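Side-chain contacts in halogenase PltM (Pseudomonas fluorescens, PDB 6BZN), which halogenates phenolic compounds with broad substrate and halide tolerance, as a flavin-dependent enzyme that binds FAD: residues P58-G63 with N314-I319; I86-H91 with I96-S101; H137-D142 with F219-N224; L249-I252 with W257-V260. All blocks are in the same frame, centred on the assembly; numbering follows the deposited sequence.

Contact 1: residues P58-G63 with N314-I319; sequences PRFSVG and NAREWI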
loop_
_atom_site.group_PDB
_atom_site.type_symbol
_atom_site.label_atom_id
_atom_site.label_comp_id
_atom_site.label_asym_id
_atom_site.label_seq_id
_atom_site.Cartn_x
_atom_site.Cartn_y
_atom_site.Cartn_z
ATOM N N PRO A 58 19.162 -3.013 -10.785
ATOM C CA PRO A 58 17.804 -2.504 -10.729
ATOM C C PRO A 58 16.775 -3.597 -11.019
ATOM O O PRO A 58 17.048 -4.532 -11.764
ATOM C CB PRO A 58 17.790 -1.477 -11.861
ATOM C CG PRO A 58 18.671 -2.099 -12.879
ATOM C CD PRO A 58 19.802 -2.694 -12.075
ATOM N N ARG A 59 15.589 -3.475 -10.441
ATOM C CA ARG A 59 14.500 -4.366 -10.833
ATOM C C ARG A 59 13.139 -3.718 -10.687
ATOM O O ARG A 59 12.935 -2.839 -9.872
ATOM C CB ARG A 59 14.561 -5.692 -10.054
ATOM C CG ARG A 59 14.007 -5.672 -8.645
ATOM C CD ARG A 59 14.786 -4.802 -7.668
ATOM N NE ARG A 59 14.396 -5.178 -6.301
ATOM C CZ ARG A 59 15.032 -6.061 -5.509
ATOM N NH1 ARG A 59 16.168 -6.656 -5.877
ATOM N NH2 ARG A 59 14.540 -6.329 -4.295
ATOM N N PHE A 60 12.207 -4.233 -11.465
ATOM C CA PHE A 60 10.837 -3.747 -11.511
ATOM C C PHE A 60 10.062 -4.212 -10.281
ATOM O O PHE A 60 10.286 -5.304 -9.751
ATOM C CB PHE A 60 10.217 -4.252 -12.812
ATOM C CG PHE A 60 8.725 -4.216 -12.862
ATOM C CD1 PHE A 60 8.057 -3.090 -13.328
ATOM C CD2 PHE A 60 7.991 -5.347 -12.526
ATOM C CE1 PHE A 60 6.676 -3.075 -13.415
ATOM C CE2 PHE A 60 6.607 -5.341 -12.608
ATOM C CZ PHE A 60 5.947 -4.199 -13.054
ATOM N N SER A 61 9.177 -3.350 -9.800
ATOM C CA SER A 61 8.208 -3.737 -8.790
ATOM C C SER A 61 6.964 -2.846 -8.930
ATOM O O SER A 61 7.081 -1.719 -9.389
ATOM C CB SER A 61 8.847 -3.617 -7.401
ATOM O OG SER A 61 7.880 -3.724 -6.383
ATOM N N VAL A 62 5.784 -3.360 -8.589
ATOM C CA VAL A 62 4.591 -2.492 -8.455
ATOM C C VAL A 62 4.456 -2.089 -6.978
ATOM O O VAL A 62 5.363 -2.358 -6.185
ATOM C CB VAL A 62 3.295 -3.099 -9.067
ATOM C CG1 VAL A 62 3.359 -3.028 -10.594
ATOM C CG2 VAL A 62 3.065 -4.517 -8.577
ATOM N N GLY A 63 3.354 -1.426 -6.605
ATOM C CA GLY A 63 3.235 -0.822 -5.277
ATOM C C GLY A 63 3.693 0.611 -5.424
ATOM O O GLY A 63 4.707 1.017 -4.876
ATOM N N ASN A 314 3.018 -1.866 -24.983
ATOM C CA ASN A 314 3.518 -2.479 -23.776
ATOM C C ASN A 314 5.032 -2.369 -23.757
ATOM O O ASN A 314 5.661 -2.616 -24.772
ATOM C CB ASN A 314 3.078 -3.943 -23.741
ATOM C CG ASN A 314 2.950 -4.473 -22.352
ATOM O OD1 ASN A 314 3.356 -3.817 -21.391
ATOM N ND2 ASN A 314 2.415 -5.673 -22.225
ATOM N N ALA A 315 5.601 -1.942 -22.629
ATOM C CA ALA A 315 7.055 -1.776 -22.475
ATOM C C ALA A 315 7.717 -2.881 -21.674
ATOM O O ALA A 315 8.927 -2.843 -21.469
ATOM C CB ALA A 315 7.358 -0.439 -21.820
ATOM N N ARG A 316 6.917 -3.813 -21.167
ATOM C CA ARG A 316 7.388 -4.987 -20.433
ATOM C C ARG A 316 6.475 -6.159 -20.782
ATOM O O ARG A 316 5.406 -5.962 -21.376
ATOM C CB ARG A 316 7.199 -4.831 -18.916
ATOM C CG ARG A 316 7.521 -3.516 -18.260
ATOM C CD ARG A 316 7.304 -3.650 -16.755
ATOM N NE ARG A 316 8.062 -4.789 -16.260
ATOM C CZ ARG A 316 9.385 -4.813 -16.087
ATOM N NH1 ARG A 316 10.137 -3.723 -16.302
ATOM N NH2 ARG A 316 9.959 -5.935 -15.685
ATOM N N GLU A 317 6.847 -7.356 -20.339
ATOM C CA GLU A 317 5.916 -8.484 -20.347
ATOM C C GLU A 317 4.886 -8.280 -19.244
ATOM O O GLU A 317 5.223 -7.809 -18.151
ATOM C CB GLU A 317 6.641 -9.821 -20.121
ATOM C CG GLU A 317 7.683 -10.152 -21.183
ATOM C CD GLU A 317 7.165 -10.018 -22.614
ATOM O OE1 GLU A 317 6.199 -10.734 -22.966
ATOM O OE2 GLU A 317 7.729 -9.188 -23.386
ATOM N N TRP A 318 3.630 -8.600 -19.543
ATOM C CA TRP A 318 2.601 -8.697 -18.511
ATOM C C TRP A 318 3.019 -9.715 -17.450
ATOM O O TRP A 318 3.633 -10.733 -17.766
ATOM C CB TRP A 318 1.261 -9.161 -19.102
ATOM C CG TRP A 318 0.486 -8.171 -19.894
ATOM C CD1 TRP A 318 0.393 -8.105 -21.259
ATOM C CD2 TRP A 318 -0.343 -7.122 -19.387
ATOM N NE1 TRP A 318 -0.434 -7.080 -21.625
ATOM C CE2 TRP A 318 -0.902 -6.461 -20.497
ATOM C CE3 TRP A 318 -0.666 -6.674 -18.102
ATOM C CZ2 TRP A 318 -1.763 -5.367 -20.362
ATOM C CZ3 TRP A 318 -1.527 -5.597 -17.969
ATOM C CH2 TRP A 318 -2.066 -4.956 -19.096
ATOM N N ILE A 319 2.696 -9.426 -16.196
ATOM C CA ILE A 319 2.793 -10.405 -15.123
ATOM C C ILE A 319 1.370 -10.715 -14.694
ATOM O O ILE A 319 0.569 -9.792 -14.538
ATOM C CB ILE A 319 3.579 -9.848 -13.918
ATOM C CG1 ILE A 319 5.032 -9.550 -14.307
ATOM C CG2 ILE A 319 3.515 -10.809 -12.729
ATOM C CD1 ILE A 319 5.900 -10.785 -14.424
#
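The phenyl ring of Phe60 carries the guanidinium of Arg316 flat on one face, a cation-pi stack with the two planes only 5° apart. Arg316 NE lies over the centre of the ring, and CZ sits 3.8 Å from the ring centroid, about 30° off its normal. From the other side of the pair, the face of the guanidinium turned to Phe60 has CG over its centre, with Arg316 CZ to Phe60 CG at 3.3 Å; the guanidinium overhangs the rim at CG, so that Arg316 NH2 lies 3.3 Å from Phe60 CB. His221 meets the same ring edge-to-face. The motif joins the loop between strand 49-52 and helix 68-81 to strand 313-321, an outermost strand of the mixed sheet. This loop belongs to the FAD site: Arg59, Ser61 and Val62 contact the flavin nucleotide in a PltM complex, though none is bound here. The aliphatic part of Arg316 shares the stack, its CD standing over the same face in a CH-pi contact, 3.8 Å from the ring centroid. The chain climbs toward the ring face as far as CD, and the bend at chi3 (54°) turns the guanidinium flat against it. Cation and ring are both partly exposed, so the pair sits at the protein surface. One residue on, the hydroxyl of Ser61 OG donates to Val62 O at 2.9 Å, in the carbonyl plane and on a lone pair.

Contact 2: residues I86-H91 with I96-S101; sequences IAYLSH and IQHVGS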
loop_
_atom_site.group_PDB
_atom_site.type_symbol
_atom_site.label_atom_id
_atom_site.label_comp_id
_atom_site.label_asym_id
_atom_site.label_seq_id
_atom_site.Cartn_x
_atom_site.Cartn_y
_atom_site.Cartn_z
ATOM N N ILE A 86 15.295 9.779 3.845
ATOM C CA ILE A 86 14.054 9.017 3.872
ATOM C C ILE A 86 12.854 9.948 3.596
ATOM O O ILE A 86 11.950 9.575 2.844
ATOM C CB ILE A 86 13.895 8.218 5.186
ATOM C CG1 ILE A 86 14.962 7.132 5.272
ATOM C CG2 ILE A 86 12.521 7.562 5.263
ATOM C CD1 ILE A 86 14.960 6.364 6.571
ATOM N N ALA A 87 12.851 11.156 4.168
ATOM C CA ALA A 87 11.739 12.101 3.965
ATOM C C ALA A 87 11.627 12.569 2.510
ATOM O O ALA A 87 10.538 12.853 2.045
ATOM C CB ALA A 87 11.844 13.312 4.904
ATOM N N TYR A 88 12.741 12.624 1.787
ATOM C CA TYR A 88 12.696 12.923 0.342
ATOM C C TYR A 88 11.701 12.054 -0.421
ATOM O O TYR A 88 10.991 12.545 -1.306
ATOM C CB TYR A 88 14.065 12.754 -0.325
ATOM C CG TYR A 88 15.135 13.702 0.151
ATOM C CD1 TYR A 88 14.821 14.832 0.909
ATOM C CD2 TYR A 88 16.463 13.503 -0.214
ATOM C CE1 TYR A 88 15.800 15.701 1.338
ATOM C CE2 TYR A 88 17.451 14.384 0.199
ATOM C CZ TYR A 88 17.102 15.478 0.977
ATOM O OH TYR A 88 18.032 16.382 1.406
ATOM N N LEU A 89 11.625 10.784 -0.037
ATOM C CA LEU A 89 10.787 9.826 -0.729
ATOM C C LEU A 89 9.289 10.099 -0.555
ATOM O O LEU A 89 8.494 9.526 -1.272
ATOM C CB LEU A 89 11.140 8.395 -0.272
ATOM C CG LEU A 89 12.591 7.990 -0.541
ATOM C CD1 LEU A 89 12.876 6.617 0.045
ATOM C CD2 LEU A 89 12.915 8.033 -2.027
ATOM N N SER A 90 8.896 10.971 0.378
ATOM C CA SER A 90 7.480 11.340 0.526
ATOM C C SER A 90 7.011 12.469 -0.376
ATOM O O SER A 90 5.817 12.687 -0.467
ATOM C CB SER A 90 7.163 11.710 1.971
ATOM O OG SER A 90 7.702 12.968 2.326
ATOM N N HIS A 91 7.922 13.207 -1.004
ATOM C CA HIS A 91 7.550 14.412 -1.766
ATOM C C HIS A 91 7.980 14.243 -3.234
ATOM O O HIS A 91 9.148 14.043 -3.491
ATOM C CB HIS A 91 8.262 15.660 -1.208
ATOM C CG HIS A 91 8.129 15.872 0.275
ATOM N ND1 HIS A 91 6.964 16.315 0.869
ATOM C CD2 HIS A 91 9.042 15.772 1.274
ATOM C CE1 HIS A 91 7.151 16.433 2.173
ATOM N NE2 HIS A 91 8.407 16.119 2.443
ATOM N N ILE A 96 12.223 14.032 -7.534
ATOM C CA ILE A 96 12.771 14.496 -8.812
ATOM C C ILE A 96 14.158 15.098 -8.574
ATOM O O ILE A 96 15.104 14.801 -9.290
ATOM C CB ILE A 96 11.815 15.534 -9.473
ATOM C CG1 ILE A 96 10.475 14.884 -9.878
ATOM C CG2 ILE A 96 12.455 16.245 -10.666
ATOM C CD1 ILE A 96 10.545 13.771 -10.881
ATOM N N GLN A 97 14.272 15.912 -7.529
ATOM C CA GLN A 97 15.510 16.637 -7.218
ATOM C C GLN A 97 16.668 15.743 -6.731
ATOM O O GLN A 97 17.817 15.951 -7.118
ATOM C CB GLN A 97 15.192 17.728 -6.188
ATOM C CG GLN A 97 16.364 18.546 -5.694
ATOM C CD GLN A 97 15.953 19.595 -4.671
ATOM O OE1 GLN A 97 14.761 19.884 -4.479
ATOM N NE2 GLN A 97 16.943 20.179 -4.012
ATOM N N HIS A 98 16.367 14.751 -5.902
ATOM C CA HIS A 98 17.403 13.947 -5.237
ATOM C C HIS A 98 17.550 12.521 -5.707
ATOM O O HIS A 98 18.646 11.989 -5.631
ATOM C CB HIS A 98 17.158 13.914 -3.740
ATOM C CG HIS A 98 17.237 15.261 -3.107
ATOM N ND1 HIS A 98 18.438 15.874 -2.825
ATOM C CD2 HIS A 98 16.269 16.127 -2.730
ATOM C CE1 HIS A 98 18.206 17.055 -2.278
ATOM N NE2 HIS A 98 16.898 17.230 -2.203
ATOM N N VAL A 99 16.465 11.884 -6.122
ATOM C CA VAL A 99 16.529 10.515 -6.616
ATOM C C VAL A 99 16.783 10.554 -8.122
ATOM O O VAL A 99 17.686 9.890 -8.630
ATOM C CB VAL A 99 15.238 9.724 -6.325
ATOM C CG1 VAL A 99 15.372 8.295 -6.844
ATOM C CG2 VAL A 99 14.939 9.712 -4.834
ATOM N N GLY A 100 15.959 11.323 -8.826
ATOM C CA GLY A 100 16.136 11.526 -10.251
ATOM C C GLY A 100 14.841 11.881 -10.930
ATOM O O GLY A 100 13.752 11.536 -10.459
ATOM N N SER A 101 14.953 12.535 -12.076
ATOM C CA SER A 101 13.767 13.057 -12.750
ATOM C C SER A 101 12.860 11.958 -13.337
ATOM O O SER A 101 11.688 12.220 -13.613
ATOM C CB SER A 101 14.148 14.071 -13.828
ATOM O OG SER A 101 15.011 13.499 -14.792
#
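Tyr88 and His98 lie face to face, their rings tilted by only 12° and their centroids 3.8 Å apart. This stack bridges two short consecutive helices, 84-88 and 92-98, linked through a type I beta turn from Tyr88 to His91, with His91 at the N-cap of the second. The rings are displaced a little against each other: Tyr88 CE2 stands over the centre of the imidazole, 3.4 Å from His98 CG, whereas His98 CD2 stands over the centre of the phenol. Toward the hydroxyl end, His98 NE2 lies 3.6 Å from Tyr88 CZ. Both side chains leave their helices with CG beside the backbone N and anti to the carbonyl carbon (chi1 -64° for Tyr88, -62° for His98), which sends both rings out on the same side of the helix pair, where they meet. The opposite face of the imidazole is met, toward its rim, by Gln97 CG, so the ring is held between the phenol and an aliphatic chain. Deeper down, Leu89 and Val99 cross at about a right angle. Both also touch Phe146 of helix 140-153, and Leu89 lies close to Ile33, a residue of the FAD site, so this apolar pair faces the interior while the stack lies farther out. At the end of helix 84-88, Ala87 O accepts from both Ser90 N and Ser90 OG. The apolar pair itself meets methyl to methyl, Leu89 CD2 to Val99 CG2 at 3.8 Å.

Contact 3: residues H137-D142 with F219-N224; sequences HLFRQD and FTHMLN
Phe139 reaches His221 with one corner of its ring, and the path from CB to that corner explains the contact. CB leaves the backbone at the N-cap of helix 140-153, and CG stands anti to the backbone N (chi1 -172°), carrying the ring toward strand 215-223. CD1 comes within 4.0 Å of His221 CE1. The next atom, CE1, makes the closest approach, 3.7 Å from His221 CE1 and 3.8 Å from His221 ND1. The imidazole thus arrives at the edge of the phenyl, near its plane; the two rings meet rim to rim, with centroids 5.8 Å apart and planes at 31°, and neither lies over the face of the other. Within the same segment, Gln141 CG rests on one face of the phenyl, offset toward the rim, and Asp142 OD2 lies in plane at another part of its edge. This buried contact ties the start of helix 140-153, where it follows strand 134-138, to the seven-stranded mixed sheet that holds strand 215-223. Phe263 adds edge-to-face contacts with both rings, making an aromatic cluster. The imidazole is also fixed at its far nitrogen, where His221 NE2 is hydrogen-bonded to Glu64, a neighbour of the FAD-site loop. Beside the pair, Gln141 NE2 donates to Asp142 OD1 at 3.2 Å and 167°, meeting the oxygen from above the carboxylate plane, while Arg140, a residue of the FAD site, sends NH1 to Gly63 O.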
loop_
_atom_site.group_PDB
_atom_site.type_symbol
_atom_site.label_atom_id
_atom_site.label_comp_id
_atom_site.label_asym_id
_atom_site.label_seq_id
_atom_site.Cartn_x
_atom_site.Cartn_y
_atom_site.Cartn_z
ATOM N N HIS A 137 3.653 9.052 -7.586
ATOM C CA HIS A 137 3.572 7.746 -8.216
ATOM C C HIS A 137 5.020 7.256 -8.312
ATOM O O HIS A 137 5.814 7.788 -9.085
ATOM C CB HIS A 137 2.988 7.841 -9.606
ATOM C CG HIS A 137 1.513 8.061 -9.625
ATOM N ND1 HIS A 137 0.847 8.492 -10.749
ATOM C CD2 HIS A 137 0.572 7.890 -8.667
ATOM C CE1 HIS A 137 -0.446 8.561 -10.487
ATOM N NE2 HIS A 137 -0.637 8.202 -9.230
ATOM N N LEU A 138 5.339 6.252 -7.506
ATOM C CA LEU A 138 6.711 5.797 -7.299
ATOM C C LEU A 138 7.153 4.850 -8.394
ATOM O O LEU A 138 6.534 3.800 -8.584
ATOM C CB LEU A 138 6.809 5.096 -5.948
ATOM C CG LEU A 138 6.426 5.893 -4.705
ATOM C CD1 LEU A 138 6.308 4.964 -3.526
ATOM C CD2 LEU A 138 7.450 6.975 -4.411
ATOM N N PHE A 139 8.211 5.214 -9.123
ATOM C CA PHE A 139 8.810 4.341 -10.119
ATOM C C PHE A 139 9.780 3.486 -9.338
ATOM O O PHE A 139 10.909 3.892 -9.059
ATOM C CB PHE A 139 9.488 5.167 -11.224
ATOM C CG PHE A 139 9.970 4.367 -12.408
ATOM C CD1 PHE A 139 9.122 3.488 -13.078
ATOM C CD2 PHE A 139 11.269 4.543 -12.904
ATOM C CE1 PHE A 139 9.559 2.780 -14.193
ATOM C CE2 PHE A 139 11.706 3.829 -14.023
ATOM C CZ PHE A 139 10.847 2.955 -14.664
ATOM N N ARG A 140 9.318 2.301 -8.951
ATOM C CA ARG A 140 9.977 1.550 -7.875
ATOM C C ARG A 140 11.408 1.106 -8.181
ATOM O O ARG A 140 12.254 1.084 -7.280
ATOM C CB ARG A 140 9.113 0.367 -7.455
ATOM C CG ARG A 140 7.806 0.770 -6.772
ATOM C CD ARG A 140 8.006 1.356 -5.377
ATOM N NE ARG A 140 8.663 0.355 -4.534
ATOM C CZ ARG A 140 8.045 -0.639 -3.901
ATOM N NH1 ARG A 140 6.725 -0.737 -3.882
ATOM N NH2 ARG A 140 8.773 -1.521 -3.229
ATOM N N GLN A 141 11.716 0.800 -9.440
ATOM C CA GLN A 141 13.116 0.503 -9.763
ATOM C C GLN A 141 14.089 1.576 -9.282
ATOM O O GLN A 141 15.182 1.263 -8.839
ATOM C CB GLN A 141 13.324 0.223 -11.254
ATOM C CG GLN A 141 12.984 1.353 -12.206
ATOM C CD GLN A 141 13.595 1.133 -13.578
ATOM O OE1 GLN A 141 13.075 0.367 -14.380
ATOM N NE2 GLN A 141 14.717 1.820 -13.851
ATOM N N ASP A 142 13.710 2.845 -9.389
ATOM C CA ASP A 142 14.616 3.939 -9.024
ATOM C C ASP A 142 14.493 4.289 -7.555
ATOM O O ASP A 142 15.493 4.546 -6.888
ATOM C CB ASP A 142 14.361 5.167 -9.885
ATOM C CG ASP A 142 14.816 4.987 -11.348
ATOM O OD1 ASP A 142 15.524 4.004 -11.693
ATOM O OD2 ASP A 142 14.436 5.861 -12.168
ATOM N N PHE A 219 -0.463 -6.956 -14.493
ATOM C CA PHE A 219 0.165 -5.639 -14.473
ATOM C C PHE A 219 1.391 -5.509 -15.360
ATOM O O PHE A 219 2.105 -6.486 -15.643
ATOM C CB PHE A 219 0.497 -5.195 -13.044
ATOM C CG PHE A 219 1.215 -6.234 -12.228
ATOM C CD1 PHE A 219 0.504 -7.240 -11.582
ATOM C CD2 PHE A 219 2.589 -6.217 -12.118
ATOM C CE1 PHE A 219 1.158 -8.209 -10.830
ATOM C CE2 PHE A 219 3.249 -7.175 -11.359
ATOM C CZ PHE A 219 2.532 -8.169 -10.712
ATOM N N THR A 220 1.613 -4.279 -15.807
ATOM C CA THR A 220 2.723 -3.967 -16.689
ATOM C C THR A 220 2.956 -2.452 -16.699
ATOM O O THR A 220 2.227 -1.689 -16.041
ATOM C CB THR A 220 2.468 -4.501 -18.129
ATOM O OG1 THR A 220 3.683 -4.455 -18.878
ATOM C CG2 THR A 220 1.406 -3.685 -18.866
ATOM N N HIS A 221 3.954 -2.034 -17.464
ATOM C CA HIS A 221 4.177 -0.641 -17.758
ATOM C C HIS A 221 4.071 -0.413 -19.264
ATOM O O HIS A 221 4.541 -1.231 -20.054
ATOM C CB HIS A 221 5.561 -0.192 -17.290
ATOM C CG HIS A 221 5.696 -0.020 -15.810
ATOM N ND1 HIS A 221 6.900 0.303 -15.218
ATOM C CD2 HIS A 221 4.800 -0.124 -14.805
ATOM C CE1 HIS A 221 6.729 0.417 -13.913
ATOM N NE2 HIS A 221 5.460 0.174 -13.636
ATOM N N MET A 222 3.476 0.719 -19.640
ATOM C CA MET A 222 3.214 1.037 -21.045
ATOM C C MET A 222 3.673 2.416 -21.447
ATOM O O MET A 222 3.733 3.347 -20.624
ATOM C CB MET A 222 1.725 0.924 -21.359
ATOM C CG MET A 222 1.120 -0.445 -21.089
ATOM S SD MET A 222 -0.521 -0.514 -21.830
ATOM C CE MET A 222 -1.074 -2.094 -21.215
ATOM N N LEU A 223 3.958 2.547 -22.741
ATOM C CA LEU A 223 4.209 3.834 -23.380
ATOM C C LEU A 223 2.979 4.321 -24.110
ATOM O O LEU A 223 2.146 3.525 -24.546
ATOM C CB LEU A 223 5.297 3.704 -24.442
ATOM C CG LEU A 223 6.684 3.386 -23.930
ATOM C CD1 LEU A 223 7.520 2.729 -25.025
ATOM C CD2 LEU A 223 7.306 4.684 -23.441
ATOM N N ASN A 224 2.921 5.636 -24.294
ATOM C CA ASN A 224 1.868 6.295 -25.070
ATOM C C ASN A 224 0.448 6.002 -24.586
ATOM O O ASN A 224 -0.473 5.863 -25.400
ATOM C CB ASN A 224 2.024 5.963 -26.574
ATOM C CG ASN A 224 3.212 6.666 -27.201
ATOM O OD1 ASN A 224 3.662 7.694 -26.704
ATOM N ND2 ASN A 224 3.731 6.119 -28.293
#

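Contact 4: residues L249-I252 with W257-V260; sequences LHHI and WLWV
Leu258 O takes the bond from His251 N at 2.8 Å and receives a CA-H contact from His250 as well. In return Leu258 N gives to His251 O, also at 2.8 Å, and this reciprocal couple marks a hydrogen-bonded pair of the antiparallel beta hairpin formed by strands 248-253 and 256-262. A second such pair, Leu249 with Val260, continues the ladder with Val260 N to Leu249 O at 2.9 Å and a longer return bond. His250 with Trp259 is the non-hydrogen-bonded pair between them, and Ile252 with Trp257 is another on the turn side. Side chains alternate across the sheet. On one face, Leu249 lies alongside Val260, and the ring edge of His251 is met in plane by Leu258 CD2 at 3.9 Å from His251 CD2. Both nitrogens of this ring are occupied: His251 ND1 bonds to His115 and NE2 to His308. On the other face, Trp257 has CG between its backbone N and carbonyl carbon (chi1 73°), which swings the indole diagonally over to His250, two positions from its bridge partner Ile252. The planes of the two rings are 23° apart but slid so far that they barely overlap. His250 is held by Ser111 O at ND1 and stacks on Phe112, while Trp259 leads away from the hairpin to bond Ser275 and pack near Val62 of the FAD site. At the tightest point of the aromatic pair, His250 CD2 lies 3.2 Å from Trp257 CZ3.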
loop_
_atom_site.group_PDB
_atom_site.type_symbol
_atom_site.label_atom_id
_atom_site.label_comp_id
_atom_site.label_asym_id
_atom_site.label_seq_id
_atom_site.Cartn_x
_atom_site.Cartn_y
_atom_site.Cartn_z
ATOM N N LEU A 249 -5.818 6.831 -11.013
ATOM C CA LEU A 249 -7.120 6.648 -11.622
ATOM C C LEU A 249 -7.512 5.182 -11.541
ATOM O O LEU A 249 -6.735 4.302 -11.951
ATOM C CB LEU A 249 -7.071 7.144 -13.063
ATOM C CG LEU A 249 -8.182 6.789 -14.039
ATOM C CD1 LEU A 249 -9.541 7.218 -13.514
ATOM C CD2 LEU A 249 -7.868 7.450 -15.375
ATOM N N HIS A 250 -8.714 4.944 -11.014
ATOM C CA HIS A 250 -9.283 3.620 -10.836
ATOM C C HIS A 250 -10.519 3.531 -11.720
ATOM O O HIS A 250 -11.505 4.235 -11.468
ATOM C CB HIS A 250 -9.737 3.432 -9.381
ATOM C CG HIS A 250 -8.666 3.647 -8.355
ATOM N ND1 HIS A 250 -8.145 4.888 -8.063
ATOM C CD2 HIS A 250 -8.071 2.783 -7.497
ATOM C CE1 HIS A 250 -7.244 4.772 -7.100
ATOM N NE2 HIS A 250 -7.178 3.503 -6.742
ATOM N N HIS A 251 -10.470 2.701 -12.757
ATOM C CA HIS A 251 -11.650 2.400 -13.558
ATOM C C HIS A 251 -12.286 1.181 -12.932
ATOM O O HIS A 251 -11.655 0.121 -12.886
ATOM C CB HIS A 251 -11.261 2.088 -14.988
ATOM C CG HIS A 251 -10.836 3.285 -15.756
ATOM N ND1 HIS A 251 -11.689 4.326 -16.038
ATOM C CD2 HIS A 251 -9.650 3.609 -16.317
ATOM C CE1 HIS A 251 -11.051 5.243 -16.737
ATOM N NE2 HIS A 251 -9.816 4.823 -16.924
ATOM N N ILE A 252 -13.505 1.336 -12.420
ATOM C CA ILE A 252 -14.148 0.290 -11.633
ATOM C C ILE A 252 -15.383 -0.223 -12.370
ATOM O O ILE A 252 -16.038 0.517 -13.126
ATOM C CB ILE A 252 -14.472 0.761 -10.194
ATOM C CG1 ILE A 252 -15.381 2.008 -10.197
ATOM C CG2 ILE A 252 -13.178 1.083 -9.459
ATOM C CD1 ILE A 252 -15.977 2.369 -8.847
ATOM N N TRP A 257 -11.382 -4.057 -11.459
ATOM C CA TRP A 257 -10.938 -2.698 -11.695
ATOM C C TRP A 257 -9.594 -2.648 -12.398
ATOM O O TRP A 257 -8.857 -3.646 -12.437
ATOM C CB TRP A 257 -10.897 -1.922 -10.381
ATOM C CG TRP A 257 -9.789 -2.261 -9.430
ATOM C CD1 TRP A 257 -9.700 -3.355 -8.602
ATOM C CD2 TRP A 257 -8.632 -1.457 -9.158
ATOM N NE1 TRP A 257 -8.551 -3.277 -7.850
ATOM C CE2 TRP A 257 -7.882 -2.120 -8.165
ATOM C CE3 TRP A 257 -8.150 -0.242 -9.668
ATOM C CZ2 TRP A 257 -6.666 -1.609 -7.682
ATOM C CZ3 TRP A 257 -6.974 0.270 -9.178
ATOM C CH2 TRP A 257 -6.232 -0.415 -8.197
ATOM N N LEU A 258 -9.305 -1.484 -12.970
ATOM C CA LEU A 258 -8.056 -1.228 -13.672
ATOM C C LEU A 258 -7.477 0.114 -13.216
ATOM O O LEU A 258 -8.206 1.119 -13.082
ATOM C CB LEU A 258 -8.279 -1.274 -15.194
ATOM C CG LEU A 258 -7.127 -0.873 -16.135
ATOM C CD1 LEU A 258 -7.219 -1.578 -17.488
ATOM C CD2 LEU A 258 -7.081 0.641 -16.362
ATOM N N TRP A 259 -6.167 0.138 -12.996
ATOM C CA TRP A 259 -5.473 1.369 -12.627
ATOM C C TRP A 259 -4.735 1.983 -13.802
ATOM O O TRP A 259 -4.204 1.261 -14.642
ATOM C CB TRP A 259 -4.524 1.137 -11.447
ATOM C CG TRP A 259 -3.130 0.503 -11.677
ATOM C CD1 TRP A 259 -2.078 1.022 -12.384
ATOM C CD2 TRP A 259 -2.645 -0.709 -11.086
ATOM N NE1 TRP A 259 -0.971 0.199 -12.277
ATOM C CE2 TRP A 259 -1.295 -0.872 -11.493
ATOM C CE3 TRP A 259 -3.220 -1.681 -10.250
ATOM C CZ2 TRP A 259 -0.511 -1.967 -11.094
ATOM C CZ3 TRP A 259 -2.436 -2.784 -9.865
ATOM C CH2 TRP A 259 -1.106 -2.915 -10.291
ATOM N N VAL A 260 -4.711 3.320 -13.820
ATOM C CA VAL A 260 -3.883 4.113 -14.705
ATOM C C VAL A 260 -3.067 5.036 -13.793
ATOM O O VAL A 260 -3.610 5.948 -13.145
ATOM C CB VAL A 260 -4.731 4.911 -15.718
ATOM C CG1 VAL A 260 -3.843 5.676 -16.686
ATOM C CG2 VAL A 260 -5.661 3.978 -16.486
#

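Overall arrangement
Contacts 1, 3 and 4 all reach the same mixed sheet; strands 313-321 and 215-223, which carry parts of contacts 1 and 3, are neighbours in it. Those two contacts lie close, with centres 7 Å apart, and pack together where Val62 O comes within 3.1 Å of Arg140 NH1, both residues belonging to the FAD site. Contact 4 has its centre about 18 Å from that of contact 1 but packs Trp259 CZ2 against Val62 CG1 at 4.0 Å. Contact 2, against helix 140-153, stays about 10 Å from contact 1 between nearest atoms, yet touches contact 3 through Val99 and Asp142. A bound calcium ion lies about 7 Å from the Trp259 side chain.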